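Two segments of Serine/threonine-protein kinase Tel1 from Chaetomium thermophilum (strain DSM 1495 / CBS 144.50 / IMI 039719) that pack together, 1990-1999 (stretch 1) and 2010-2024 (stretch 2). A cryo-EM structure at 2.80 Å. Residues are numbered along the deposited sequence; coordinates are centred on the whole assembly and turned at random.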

# COMPACT_ATOMS: atom_id res chain seq x y z
N LEU A 1990 -14.21 -13.00 -9.04
CA LEU A 1990 -14.37 -14.20 -8.26
C LEU A 1990 -15.72 -14.83 -8.55
O LEU A 1990 -16.69 -14.56 -7.84
CB LEU A 1990 -14.22 -13.88 -6.78
CG LEU A 1990 -12.90 -13.21 -6.46
CD1 LEU A 1990 -12.83 -12.86 -5.00
CD2 LEU A 1990 -11.77 -14.12 -6.83
N ALA A 1991 -15.80 -15.66 -9.58
CA ALA A 1991 -17.08 -16.18 -10.03
C ALA A 1991 -17.55 -17.37 -9.22
O ALA A 1991 -18.76 -17.53 -9.02
CB ALA A 1991 -17.00 -16.55 -11.51
N GLY A 1992 -16.64 -18.22 -8.74
CA GLY A 1992 -17.06 -19.36 -7.95
C GLY A 1992 -17.65 -18.97 -6.61
O GLY A 1992 -18.61 -19.59 -6.14
N LEU A 1993 -17.10 -17.94 -5.97
CA LEU A 1993 -17.65 -17.47 -4.71
C LEU A 1993 -19.04 -16.88 -4.90
O LEU A 1993 -19.94 -17.14 -4.09
CB LEU A 1993 -16.72 -16.44 -4.08
CG LEU A 1993 -15.55 -16.94 -3.25
CD1 LEU A 1993 -14.43 -17.44 -4.14
CD2 LEU A 1993 -15.07 -15.84 -2.35
N SER A 1994 -19.23 -16.09 -5.95
CA SER A 1994 -20.56 -15.55 -6.19
C SER A 1994 -21.53 -16.64 -6.61
O SER A 1994 -22.72 -16.55 -6.31
CB SER A 1994 -20.49 -14.45 -7.24
OG SER A 1994 -19.74 -14.88 -8.35
N ASN A 1995 -21.04 -17.69 -7.26
CA ASN A 1995 -21.90 -18.83 -7.57
C ASN A 1995 -22.39 -19.50 -6.30
O ASN A 1995 -23.58 -19.80 -6.15
CB ASN A 1995 -21.15 -19.82 -8.44
CG ASN A 1995 -22.04 -20.90 -8.98
OD1 ASN A 1995 -23.20 -20.66 -9.28
ND2 ASN A 1995 -21.50 -22.10 -9.11
N SER A 1996 -21.48 -19.75 -5.36
CA SER A 1996 -21.89 -20.35 -4.10
C SER A 1996 -22.81 -19.44 -3.30
O SER A 1996 -23.68 -19.93 -2.58
CB SER A 1996 -20.67 -20.72 -3.27
OG SER A 1996 -20.14 -19.58 -2.64
N LEU A 1997 -22.63 -18.13 -3.41
CA LEU A 1997 -23.52 -17.21 -2.71
C LEU A 1997 -24.89 -17.12 -3.37
O LEU A 1997 -25.87 -16.78 -2.71
CB LEU A 1997 -22.90 -15.82 -2.66
CG LEU A 1997 -22.22 -15.35 -1.38
CD1 LEU A 1997 -21.78 -13.93 -1.58
CD2 LEU A 1997 -23.17 -15.43 -0.22
N LEU A 1998 -24.96 -17.38 -4.67
CA LEU A 1998 -26.25 -17.40 -5.36
C LEU A 1998 -27.01 -18.68 -5.07
O LEU A 1998 -28.22 -18.64 -4.87
CB LEU A 1998 -26.05 -17.24 -6.86
CG LEU A 1998 -25.68 -15.87 -7.40
CD1 LEU A 1998 -25.13 -16.01 -8.79
CD2 LEU A 1998 -26.88 -14.99 -7.41
N GLN A 1999 -26.31 -19.82 -5.04
CA GLN A 1999 -26.99 -21.08 -4.77
C GLN A 1999 -27.60 -21.13 -3.38
O GLN A 1999 -28.48 -21.95 -3.12
CB GLN A 1999 -26.03 -22.24 -4.95
CG GLN A 1999 -25.76 -22.56 -6.40
CD GLN A 1999 -24.77 -23.67 -6.57
OE1 GLN A 1999 -23.94 -23.92 -5.70
NE2 GLN A 1999 -24.84 -24.35 -7.71
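Stretch 2, residues 2010-2024: SLDATFTTARKLEIW

Stretch 2 forms a helix beginning at L2011 that runs back across the helix of stretch 1, their N-to-C directions 132° apart and their axes 9.6 Å apart at closest approach. The backbones come nearest at A1991 and T2017, whose CA atoms are 5.7 Å apart. Here T2017 acts as a knob, its side chain seated among A1991, S1994, N1995 and L1998. In its m rotamer, T2017 CG2 lies 3.5 Å from A1991 O and 3.8 Å from N1995 CB. Its hydroxyl is bound within its own helix, OG1 donating to A2013 O at 2.8 Å, and no hydrogen bond links the two stretches.

L1998, the residue with the most surface covered, packs against the first turns of the second helix: its CD1 is 3.9 Å from T2014 CA and 4.1 Å from A2013 O, while its CD2 approaches S2010 N at 4.0 Å. Toward the other end, A1991 CB meets L2021 CG at 4.2 Å, and L2021 CD1 reaches N1995 ND2 at 3.7 Å. After L2021 the chain leaves helical geometry at E2022, which has positive phi, and I2023 CD1 returns to within 4.4 Å of N1995 ND2.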

# COMPACT_ATOMS: atom_id res chain seq x y z
N SER A 2010 -28.95 -11.70 -8.19
CA SER A 2010 -29.76 -10.94 -9.13
C SER A 2010 -29.84 -11.68 -10.46
O SER A 2010 -29.41 -12.82 -10.57
CB SER A 2010 -29.18 -9.54 -9.33
OG SER A 2010 -30.10 -8.68 -9.97
N LEU A 2011 -30.40 -11.02 -11.47
CA LEU A 2011 -30.51 -11.61 -12.79
C LEU A 2011 -29.21 -11.44 -13.57
O LEU A 2011 -28.67 -12.40 -14.13
CB LEU A 2011 -31.67 -10.96 -13.54
CG LEU A 2011 -32.33 -11.71 -14.69
CD1 LEU A 2011 -32.93 -13.01 -14.20
CD2 LEU A 2011 -33.39 -10.84 -15.30
N ASP A 2012 -28.69 -10.21 -13.61
CA ASP A 2012 -27.39 -9.99 -14.23
C ASP A 2012 -26.32 -10.85 -13.59
O ASP A 2012 -25.49 -11.44 -14.28
CB ASP A 2012 -27.01 -8.51 -14.15
CG ASP A 2012 -27.62 -7.69 -15.25
OD1 ASP A 2012 -28.42 -8.23 -16.03
OD2 ASP A 2012 -27.30 -6.48 -15.35
N ALA A 2013 -26.32 -10.94 -12.26
CA ALA A 2013 -25.31 -11.73 -11.58
C ALA A 2013 -25.45 -13.21 -11.91
O ALA A 2013 -24.46 -13.88 -12.21
CB ALA A 2013 -25.40 -11.51 -10.07
N THR A 2014 -26.67 -13.72 -11.87
CA THR A 2014 -26.91 -15.12 -12.19
C THR A 2014 -26.36 -15.47 -13.56
O THR A 2014 -25.59 -16.43 -13.71
CB THR A 2014 -28.40 -15.42 -12.14
OG1 THR A 2014 -28.91 -15.08 -10.85
CG2 THR A 2014 -28.65 -16.88 -12.39
N PHE A 2015 -26.71 -14.69 -14.58
CA PHE A 2015 -26.33 -15.09 -15.93
C PHE A 2015 -24.91 -14.70 -16.31
O PHE A 2015 -24.29 -15.41 -17.11
CB PHE A 2015 -27.36 -14.55 -16.91
CG PHE A 2015 -28.67 -15.24 -16.79
CD1 PHE A 2015 -28.93 -16.38 -17.51
CD2 PHE A 2015 -29.62 -14.80 -15.91
CE1 PHE A 2015 -30.11 -17.03 -17.38
CE2 PHE A 2015 -30.80 -15.46 -15.78
CZ PHE A 2015 -31.04 -16.57 -16.51
N THR A 2016 -24.35 -13.67 -15.68
CA THR A 2016 -22.93 -13.40 -15.85
C THR A 2016 -22.09 -14.52 -15.26
O THR A 2016 -21.13 -14.98 -15.88
CB THR A 2016 -22.57 -12.07 -15.19
OG1 THR A 2016 -23.34 -11.03 -15.78
CG2 THR A 2016 -21.12 -11.77 -15.38
N THR A 2017 -22.44 -14.98 -14.06
CA THR A 2017 -21.71 -16.07 -13.43
C THR A 2017 -21.86 -17.36 -14.21
O THR A 2017 -20.90 -18.12 -14.35
CB THR A 2017 -22.20 -16.24 -12.00
OG1 THR A 2017 -22.07 -15.00 -11.30
CG2 THR A 2017 -21.39 -17.28 -11.29
N ALA A 2018 -23.06 -17.63 -14.72
CA ALA A 2018 -23.26 -18.83 -15.51
C ALA A 2018 -22.44 -18.80 -16.79
O ALA A 2018 -21.94 -19.84 -17.22
CB ALA A 2018 -24.74 -19.00 -15.83
N ARG A 2019 -22.30 -17.63 -17.40
CA ARG A 2019 -21.50 -17.55 -18.62
C ARG A 2019 -20.01 -17.66 -18.32
O ARG A 2019 -19.26 -18.26 -19.10
CB ARG A 2019 -21.79 -16.26 -19.35
CG ARG A 2019 -21.04 -16.12 -20.64
CD ARG A 2019 -21.27 -14.79 -21.28
NE ARG A 2019 -21.00 -13.68 -20.40
CZ ARG A 2019 -19.78 -13.26 -20.08
NH1 ARG A 2019 -19.63 -12.24 -19.26
NH2 ARG A 2019 -18.73 -13.88 -20.55
N LYS A 2020 -19.55 -17.09 -17.21
CA LYS A 2020 -18.14 -17.16 -16.88
C LYS A 2020 -17.72 -18.57 -16.49
O LYS A 2020 -16.64 -19.02 -16.87
CB LYS A 2020 -17.81 -16.18 -15.77
CG LYS A 2020 -17.76 -14.76 -16.21
CD LYS A 2020 -17.57 -13.85 -15.03
CE LYS A 2020 -17.47 -12.42 -15.46
NZ LYS A 2020 -16.36 -12.25 -16.42
N LEU A 2021 -18.55 -19.27 -15.72
CA LEU A 2021 -18.22 -20.64 -15.36
C LEU A 2021 -18.63 -21.64 -16.43
O LEU A 2021 -18.30 -22.82 -16.29
CB LEU A 2021 -18.89 -21.01 -14.04
CG LEU A 2021 -18.35 -20.26 -12.84
CD1 LEU A 2021 -19.18 -20.58 -11.62
CD2 LEU A 2021 -16.92 -20.62 -12.61
N GLU A 2022 -19.33 -21.20 -17.47
CA GLU A 2022 -19.79 -22.05 -18.56
C GLU A 2022 -20.75 -23.13 -18.08
O GLU A 2022 -20.52 -24.33 -18.21
CB GLU A 2022 -18.60 -22.66 -19.31
CG GLU A 2022 -17.74 -21.61 -19.94
CD GLU A 2022 -16.75 -22.19 -20.90
OE1 GLU A 2022 -16.53 -23.42 -20.84
OE2 GLU A 2022 -16.19 -21.43 -21.71
N ILE A 2023 -21.86 -22.67 -17.51
CA ILE A 2023 -22.95 -23.51 -17.05
C ILE A 2023 -24.10 -23.26 -18.01
O ILE A 2023 -24.86 -22.30 -17.84
CB ILE A 2023 -23.35 -23.18 -15.61
CG1 ILE A 2023 -22.19 -23.45 -14.67
CG2 ILE A 2023 -24.55 -23.97 -15.20
CD1 ILE A 2023 -22.35 -22.79 -13.34
N TRP A 2024 -24.24 -24.10 -19.02
CA TRP A 2024 -25.10 -23.80 -20.15
C TRP A 2024 -26.48 -24.42 -20.05
O TRP A 2024 -27.14 -24.62 -21.07
CB TRP A 2024 -24.43 -24.26 -21.44
CG TRP A 2024 -23.11 -23.62 -21.72
CD1 TRP A 2024 -21.95 -24.26 -22.00
CD2 TRP A 2024 -22.83 -22.23 -21.77
NE1 TRP A 2024 -20.96 -23.35 -22.21
CE2 TRP A 2024 -21.47 -22.09 -22.07
CE3 TRP A 2024 -23.59 -21.07 -21.57
CZ2 TRP A 2024 -20.86 -20.87 -22.19
CZ3 TRP A 2024 -22.98 -19.87 -21.69
CH2 TRP A 2024 -21.63 -19.77 -22.00